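Local coordinates for halogenase (Chondromyces crocatus, PDB 3E1T), which is an FAD-dependent halogenase that probably installs the chlorine of the myxobacterial natural product chondrochloren, at residues G79-G84 / V363-M368; F312-H317 / G356-F361. One frame throughout, in Å; residues are numbered along the deposited sequence.

Contact 1. Residues G79-G84 / V363-M368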
loop_
_atom_site.group_PDB
_atom_site.type_symbol
_atom_site.label_atom_id
_atom_site.label_comp_id
_atom_site.label_asym_id
_atom_site.label_seq_id
_atom_site.Cartn_x
_atom_site.Cartn_y
_atom_site.Cartn_z
ATOM N N GLY A 79 -3.270 15.722 -5.469
ATOM C CA GLY A 79 -4.134 15.745 -4.300
ATOM C C GLY A 79 -4.190 17.068 -3.568
ATOM O O GLY A 79 -3.331 17.942 -3.738
ATOM N N THR A 80 -5.217 17.199 -2.744
ATOM C CA THR A 80 -5.398 18.356 -1.897
ATOM C C THR A 80 -5.283 17.932 -0.430
ATOM O O THR A 80 -5.796 16.880 -0.038
ATOM C CB THR A 80 -6.750 18.997 -2.173
ATOM O OG1 THR A 80 -6.878 19.218 -3.585
ATOM C CG2 THR A 80 -6.887 20.321 -1.440
ATOM N N PHE A 81 -4.581 18.741 0.354
ATOM C CA PHE A 81 -4.378 18.481 1.775
ATOM C C PHE A 81 -4.806 19.648 2.635
ATOM O O PHE A 81 -4.451 20.796 2.359
ATOM C CB PHE A 81 -2.909 18.197 2.069
ATOM C CG PHE A 81 -2.479 16.804 1.734
ATOM C CD1 PHE A 81 -1.909 16.522 0.504
ATOM C CD2 PHE A 81 -2.629 15.777 2.656
ATOM C CE1 PHE A 81 -1.503 15.217 0.192
ATOM C CE2 PHE A 81 -2.230 14.472 2.354
ATOM C CZ PHE A 81 -1.671 14.195 1.124
ATOM N N ARG A 82 -5.582 19.339 3.669
ATOM C CA ARG A 82 -5.718 20.222 4.816
ATOM C C ARG A 82 -4.863 19.619 5.938
ATOM O O ARG A 82 -5.275 18.687 6.643
ATOM C CB ARG A 82 -7.200 20.424 5.178
ATOM C CG ARG A 82 -7.531 20.537 6.649
ATOM C CD ARG A 82 -7.246 21.888 7.244
ATOM N NE ARG A 82 -5.835 22.111 7.547
ATOM C CZ ARG A 82 -5.207 21.695 8.645
ATOM N NH1 ARG A 82 -5.841 20.978 9.562
ATOM N NH2 ARG A 82 -3.925 21.986 8.812
ATOM N N TRP A 83 -3.655 20.159 6.076
ATOM C CA TRP A 83 -2.586 19.485 6.790
ATOM C C TRP A 83 -1.427 20.444 6.977
ATOM O O TRP A 83 -1.029 21.131 6.040
ATOM C CB TRP A 83 -2.101 18.308 5.940
ATOM C CG TRP A 83 -1.352 17.205 6.653
ATOM C CD1 TRP A 83 -0.108 17.268 7.205
ATOM C CD2 TRP A 83 -1.799 15.856 6.822
ATOM N NE1 TRP A 83 0.239 16.043 7.740
ATOM C CE2 TRP A 83 -0.782 15.159 7.514
ATOM C CE3 TRP A 83 -2.966 15.169 6.463
ATOM C CZ2 TRP A 83 -0.895 13.806 7.848
ATOM C CZ3 TRP A 83 -3.080 13.824 6.803
ATOM C CH2 TRP A 83 -2.048 13.159 7.484
ATOM N N GLY A 84 -0.878 20.465 8.187
ATOM C CA GLY A 84 0.276 21.295 8.502
ATOM C C GLY A 84 -0.075 22.491 9.366
ATOM O O GLY A 84 -0.985 22.431 10.203
ATOM N N VAL A 363 6.562 9.493 8.224
ATOM C CA VAL A 363 6.876 9.891 9.609
ATOM C C VAL A 363 7.043 11.424 9.625
ATOM O O VAL A 363 6.383 12.111 10.408
ATOM C CB VAL A 363 8.151 9.171 10.201
ATOM C CG1 VAL A 363 8.572 9.783 11.580
ATOM C CG2 VAL A 363 7.931 7.662 10.370
ATOM N N ALA A 364 7.888 11.961 8.741
ATOM C CA ALA A 364 8.074 13.422 8.662
ATOM C C ALA A 364 6.782 14.174 8.285
ATOM O O ALA A 364 6.530 15.267 8.803
ATOM C CB ALA A 364 9.239 13.793 7.716
ATOM N N PHE A 365 5.955 13.578 7.414
ATOM C CA PHE A 365 4.687 14.188 7.007
ATOM C C PHE A 365 3.666 14.246 8.145
ATOM O O PHE A 365 2.992 15.269 8.324
ATOM C CB PHE A 365 4.083 13.483 5.785
ATOM C CG PHE A 365 2.979 14.260 5.129
ATOM C CD1 PHE A 365 3.258 15.426 4.411
ATOM C CD2 PHE A 365 1.663 13.848 5.231
ATOM C CE1 PHE A 365 2.238 16.152 3.807
ATOM C CE2 PHE A 365 0.646 14.572 4.618
ATOM C CZ PHE A 365 0.940 15.727 3.912
ATOM N N TYR A 366 3.533 13.149 8.892
ATOM C CA TYR A 366 2.737 13.153 10.121
ATOM C C TYR A 366 3.246 14.206 11.131
ATOM O O TYR A 366 2.450 14.917 11.741
ATOM C CB TYR A 366 2.755 11.772 10.771
ATOM C CG TYR A 366 1.613 10.864 10.363
ATOM C CD1 TYR A 366 1.618 10.208 9.141
ATOM C CD2 TYR A 366 0.522 10.666 11.212
ATOM C CE1 TYR A 366 0.548 9.351 8.770
ATOM C CE2 TYR A 366 -0.521 9.823 10.862
ATOM C CZ TYR A 366 -0.494 9.162 9.636
ATOM O OH TYR A 366 -1.547 8.345 9.286
ATOM N N ASP A 367 4.568 14.279 11.288
ATOM C CA ASP A 367 5.242 15.254 12.162
ATOM C C ASP A 367 4.934 16.711 11.798
ATOM O O ASP A 367 4.879 17.553 12.675
ATOM C CB ASP A 367 6.762 15.022 12.168
ATOM C CG ASP A 367 7.527 16.029 13.058
ATOM O OD1 ASP A 367 7.802 15.724 14.242
ATOM O OD2 ASP A 367 7.857 17.128 12.563
ATOM N N MET A 368 4.719 17.001 10.522
ATOM C CA MET A 368 4.528 18.385 10.091
ATOM C C MET A 368 3.149 18.966 10.411
ATOM O O MET A 368 2.992 20.186 10.426
ATOM C CB MET A 368 4.861 18.568 8.606
ATOM C CG MET A 368 3.757 18.152 7.662
ATOM S SD MET A 368 3.300 19.455 6.497
ATOM C CE MET A 368 4.730 19.422 5.403
#

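Contact 2. Residues F312-H317 / G356-F361. With FAD (flavin-adenine dinucleotide), chain C.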
loop_
_atom_site.group_PDB
_atom_site.type_symbol
_atom_site.label_atom_id
_atom_site.label_comp_id
_atom_site.label_asym_id
_atom_site.label_seq_id
_atom_site.Cartn_x
_atom_site.Cartn_y
_atom_site.Cartn_z
ATOM N N PHE A 312 -0.743 9.442 1.220
ATOM C CA PHE A 312 0.006 9.378 -0.040
ATOM C C PHE A 312 -0.137 8.083 -0.870
ATOM O O PHE A 312 0.541 7.912 -1.879
ATOM C CB PHE A 312 1.471 9.818 0.128
ATOM C CG PHE A 312 1.633 11.306 0.274
ATOM C CD1 PHE A 312 1.983 11.866 1.496
ATOM C CD2 PHE A 312 1.399 12.151 -0.809
ATOM C CE1 PHE A 312 2.117 13.250 1.635
ATOM C CE2 PHE A 312 1.541 13.527 -0.686
ATOM C CZ PHE A 312 1.898 14.082 0.546
ATOM N N SER A 313 -1.050 7.196 -0.459
ATOM C CA SER A 313 -1.557 6.131 -1.336
ATOM C C SER A 313 -0.477 5.279 -2.000
ATOM O O SER A 313 -0.409 5.209 -3.231
ATOM C CB SER A 313 -2.434 6.739 -2.426
ATOM O OG SER A 313 -3.568 7.391 -1.884
ATOM N N SER A 314 0.369 4.640 -1.202
ATOM C CA SER A 314 1.482 3.883 -1.766
ATOM C C SER A 314 1.290 2.372 -1.825
ATOM O O SER A 314 2.147 1.684 -2.361
ATOM C CB SER A 314 2.763 4.192 -1.006
ATOM O OG SER A 314 2.706 3.670 0.306
ATOM N N GLY A 315 0.180 1.872 -1.279
ATOM C CA GLY A 315 -0.029 0.435 -1.096
ATOM C C GLY A 315 -0.003 -0.360 -2.392
ATOM O O GLY A 315 0.771 -1.321 -2.530
ATOM N N VAL A 316 -0.837 0.033 -3.352
ATOM C CA VAL A 316 -0.907 -0.719 -4.615
ATOM C C VAL A 316 0.378 -0.580 -5.417
ATOM O O VAL A 316 0.791 -1.520 -6.098
ATOM C CB VAL A 316 -2.163 -0.392 -5.443
ATOM C CG1 VAL A 316 -2.071 -0.996 -6.842
ATOM C CG2 VAL A 316 -3.426 -0.905 -4.725
ATOM N N HIS A 317 1.034 0.573 -5.319
ATOM C CA HIS A 317 2.326 0.760 -5.962
ATOM C C HIS A 317 3.362 -0.221 -5.406
ATOM O O HIS A 317 4.105 -0.845 -6.169
ATOM C CB HIS A 317 2.798 2.214 -5.796
ATOM C CG HIS A 317 4.266 2.413 -6.016
ATOM N ND1 HIS A 317 4.872 2.200 -7.233
ATOM C CD2 HIS A 317 5.244 2.833 -5.180
ATOM C CE1 HIS A 317 6.164 2.467 -7.139
ATOM N NE2 HIS A 317 6.417 2.848 -5.899
ATOM N N GLY A 356 11.050 1.842 2.601
ATOM C CA GLY A 356 11.790 2.756 3.481
ATOM C C GLY A 356 11.647 4.228 3.126
ATOM O O GLY A 356 11.502 5.087 4.013
ATOM N N ASN A 357 11.701 4.521 1.833
ATOM C CA ASN A 357 11.476 5.870 1.320
ATOM C C ASN A 357 10.110 6.427 1.729
ATOM O O ASN A 357 10.008 7.570 2.173
ATOM C CB ASN A 357 11.614 5.892 -0.203
ATOM C CG ASN A 357 13.073 5.913 -0.662
ATOM O OD1 ASN A 357 13.976 5.994 0.146
ATOM N ND2 ASN A 357 13.290 5.828 -1.966
ATOM N N PHE A 358 9.069 5.623 1.573
ATOM C CA PHE A 358 7.731 6.030 1.997
ATOM C C PHE A 358 7.597 6.104 3.514
ATOM O O PHE A 358 6.976 7.041 4.035
ATOM C CB PHE A 358 6.663 5.117 1.404
ATOM C CG PHE A 358 6.225 5.514 0.027
ATOM C CD1 PHE A 358 5.253 6.513 -0.144
ATOM C CD2 PHE A 358 6.777 4.913 -1.097
ATOM C CE1 PHE A 358 4.838 6.905 -1.409
ATOM C CE2 PHE A 358 6.365 5.298 -2.378
ATOM C CZ PHE A 358 5.380 6.287 -2.535
ATOM N N TYR A 359 8.147 5.117 4.221
ATOM C CA TYR A 359 8.104 5.100 5.678
ATOM C C TYR A 359 8.696 6.389 6.247
ATOM O O TYR A 359 8.068 7.070 7.051
ATOM C CB TYR A 359 8.843 3.878 6.266
ATOM C CG TYR A 359 8.508 3.641 7.747
ATOM C CD1 TYR A 359 7.530 2.725 8.113
ATOM C CD2 TYR A 359 9.143 4.364 8.766
ATOM C CE1 TYR A 359 7.202 2.511 9.445
ATOM C CE2 TYR A 359 8.821 4.152 10.114
ATOM C CZ TYR A 359 7.843 3.224 10.440
ATOM O OH TYR A 359 7.495 2.986 11.752
ATOM N N GLN A 360 9.908 6.698 5.811
ATOM C CA GLN A 360 10.647 7.854 6.273
ATOM C C GLN A 360 9.901 9.135 5.994
ATOM O O GLN A 360 9.786 9.988 6.871
ATOM C CB GLN A 360 12.021 7.897 5.605
ATOM C CG GLN A 360 12.974 6.915 6.206
ATOM C CD GLN A 360 13.410 7.351 7.576
ATOM O OE1 GLN A 360 14.253 8.240 7.706
ATOM N NE2 GLN A 360 12.841 6.744 8.607
ATOM N N PHE A 361 9.390 9.267 4.776
ATOM C CA PHE A 361 8.691 10.477 4.397
ATOM C C PHE A 361 7.375 10.647 5.147
ATOM O O PHE A 361 6.994 11.779 5.474
ATOM C CB PHE A 361 8.452 10.514 2.895
ATOM C CG PHE A 361 7.649 11.699 2.448
ATOM C CD1 PHE A 361 8.195 12.983 2.493
ATOM C CD2 PHE A 361 6.349 11.541 2.010
ATOM C CE1 PHE A 361 7.447 14.086 2.099
ATOM C CE2 PHE A 361 5.596 12.636 1.613
ATOM C CZ PHE A 361 6.150 13.910 1.651
HETATM P PA FAD C . -4.760 -7.729 -1.524
HETATM O O1A FAD C . -5.303 -6.605 -2.367
HETATM O O2A FAD C . -5.239 -7.749 -0.113
HETATM O O5B FAD C . -5.197 -9.111 -2.235
HETATM C C5B FAD C . -4.791 -10.369 -1.721
HETATM C C4B FAD C . -5.711 -11.464 -2.268
HETATM O O4B FAD C . -5.408 -12.717 -1.687
HETATM C C3B FAD C . -7.170 -11.174 -1.936
HETATM O O3B FAD C . -7.899 -11.184 -3.143
HETATM C C2B FAD C . -7.611 -12.318 -1.047
HETATM O O2B FAD C . -8.906 -12.726 -1.388
HETATM C C1B FAD C . -6.596 -13.399 -1.369
HETATM N N9A FAD C . -6.311 -14.350 -0.280
HETATM C C8A FAD C . -6.216 -14.119 1.070
HETATM N N7A FAD C . -5.912 -15.293 1.672
HETATM C C5A FAD C . -5.799 -16.261 0.731
HETATM C C6A FAD C . -5.517 -17.635 0.782
HETATM N N6A FAD C . -5.416 -18.286 1.948
HETATM N N1A FAD C . -5.474 -18.350 -0.391
HETATM C C2A FAD C . -5.735 -17.753 -1.598
HETATM N N3A FAD C . -6.023 -16.405 -1.634
HETATM C C4A FAD C . -6.048 -15.674 -0.497
HETATM N N1 FAD C . -3.423 1.547 -1.352
HETATM C C2 FAD C . -3.433 2.392 -2.427
HETATM O O2 FAD C . -2.697 2.130 -3.375
HETATM N N3 FAD C . -4.247 3.511 -2.408
HETATM C C4 FAD C . -5.066 3.778 -1.315
HETATM O O4 FAD C . -5.809 4.761 -1.304
HETATM C C4X FAD C . -5.043 2.925 -0.219
HETATM N N5 FAD C . -5.841 3.155 0.885
HETATM C C5X FAD C . -5.805 2.284 1.957
HETATM C C6 FAD C . -6.601 2.512 3.085
HETATM C C7 FAD C . -6.555 1.622 4.169
HETATM C C7M FAD C . -7.242 1.999 5.451
HETATM C C8 FAD C . -5.710 0.505 4.131
HETATM C C8M FAD C . -5.477 -0.359 5.349
HETATM C C9 FAD C . -4.930 0.280 3.001
HETATM C C9A FAD C . -4.968 1.162 1.915
HETATM N N10 FAD C . -4.186 0.909 0.804
HETATM C C10 FAD C . -4.213 1.791 -0.257
HETATM C "C1'" FAD C . -3.363 -0.364 0.705
HETATM C "C2'" FAD C . -3.968 -1.435 -0.211
HETATM O "O2'" FAD C . -5.182 -1.866 0.368
HETATM C "C3'" FAD C . -3.024 -2.640 -0.347
HETATM O "O3'" FAD C . -1.676 -2.226 -0.334
HETATM C "C4'" FAD C . -3.196 -3.452 -1.631
HETATM O "O4'" FAD C . -4.502 -3.981 -1.681
HETATM C "C5'" FAD C . -2.184 -4.597 -1.642
HETATM O "O5'" FAD C . -2.535 -5.527 -2.630
HETATM P P FAD C . -2.139 -7.078 -2.495
HETATM O O1P FAD C . -2.167 -7.707 -3.871
HETATM O O2P FAD C . -0.778 -7.224 -1.891
HETATM O O3P FAD C . -3.172 -7.690 -1.456
#

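Contact 1. Residues G79-G84 / V363-M368
An aromatic cluster of F81, W83, F365 and Y366 joins the end of strand 75-82, in the large mixed sheet, to the C-terminal part of helix 340-368. The five-membered ring of W83 and the ring of F365 form a face-to-face stack, centroids 4.0 Å apart and planes inclined by 24°. F365 CE2 sits over the middle of the indole, 3.3 Å from W83 CE2. The same indole donates W83 NE1-H to the backbone F365 O at 2.9 Å, with 154° at the hydrogen; the nitrogen approaches from above the carbonyl plane. A chi1 of -166° sets F365 CG anti to the backbone N and so starts the ring toward the strand, where its edge meets the face of F81 in a T-shaped pair, F365 CZ standing 3.7 Å from F81 CE2. W83 in turn directs the edge of its six-membered ring at the face of Y366, whose OH is hydrogen-bonded to D309 and W219. At the pyrrole end M368 CG comes near the indole plane, 4.0 Å from W83 CD1, and M368 SD makes an oblique Met-aromatic contact. G84 CA makes a C-H...O contact with M368 O at 3.5 Å. Stack and hydrogen bond act on one indole and together restrain the tilt and rotation of the ring, while its buried N-H is satisfied by the helix backbone.

Contact 2. Residues F312-H317 / G356-F361
FAD O2, the flavin carbonyl oxygen, accepts V316 N-H at 2.8 Å with 164° at the hydrogen, while V316 CB and CG2 also lie against this oxygen. An amide of the first turn of helix 315-333 thus meets the pyrimidine end of the isoalloxazine, and the helix start may help to stabilise negative charge there when the flavin is reduced. G315 CA packs 3.2 Å from FAD O3', where a side chain would collide with the ribityl C1'. Helix 340-368 packs through F358 on this flavin-binding turn, which is part of the FAD pocket. S314 CB sits over one face of the F358 ring, 3.5 Å from its centroid, a CH-pi contact. S314 OG, placed between its backbone N and carbonyl carbon (chi1 69°), lies 3.8 Å from F358 CD1. H317 CD2 approaches F358 CE2 obliquely at 3.9 Å, and the imidazole NE2 is hydrogen-bonded to E354, one turn earlier on the same helix as F358. F312 CE1 comes up to the edge of the F361 ring, 3.5 Å from F361 CE2; the two planes stand 56° apart, neither stacked nor T-shaped. F312 also packs edge-to-face with F365, farther along helix 340-368.

In the fold
Helix 340-368 supplies one side of both contacts: residues 356-361 to contact 2 and, after a single intervening residue, 363-368 to contact 1. The centres lie 14 Å apart, contact 2 nearer the middle of the chain at about 7 Å from its centre and contact 1 at about 18 Å. Along the sequence contact 2 is nested within the loop that contact 1 closes, so the order is 79-84, 312-317, 356-361, 363-368. The two touch through F312, whose ring reaches both F81 and F365. The helix therefore runs from the flavin-binding turn at 312-317 to strand 75-82 of the large mixed sheet, linking the cofactor site with that sheet.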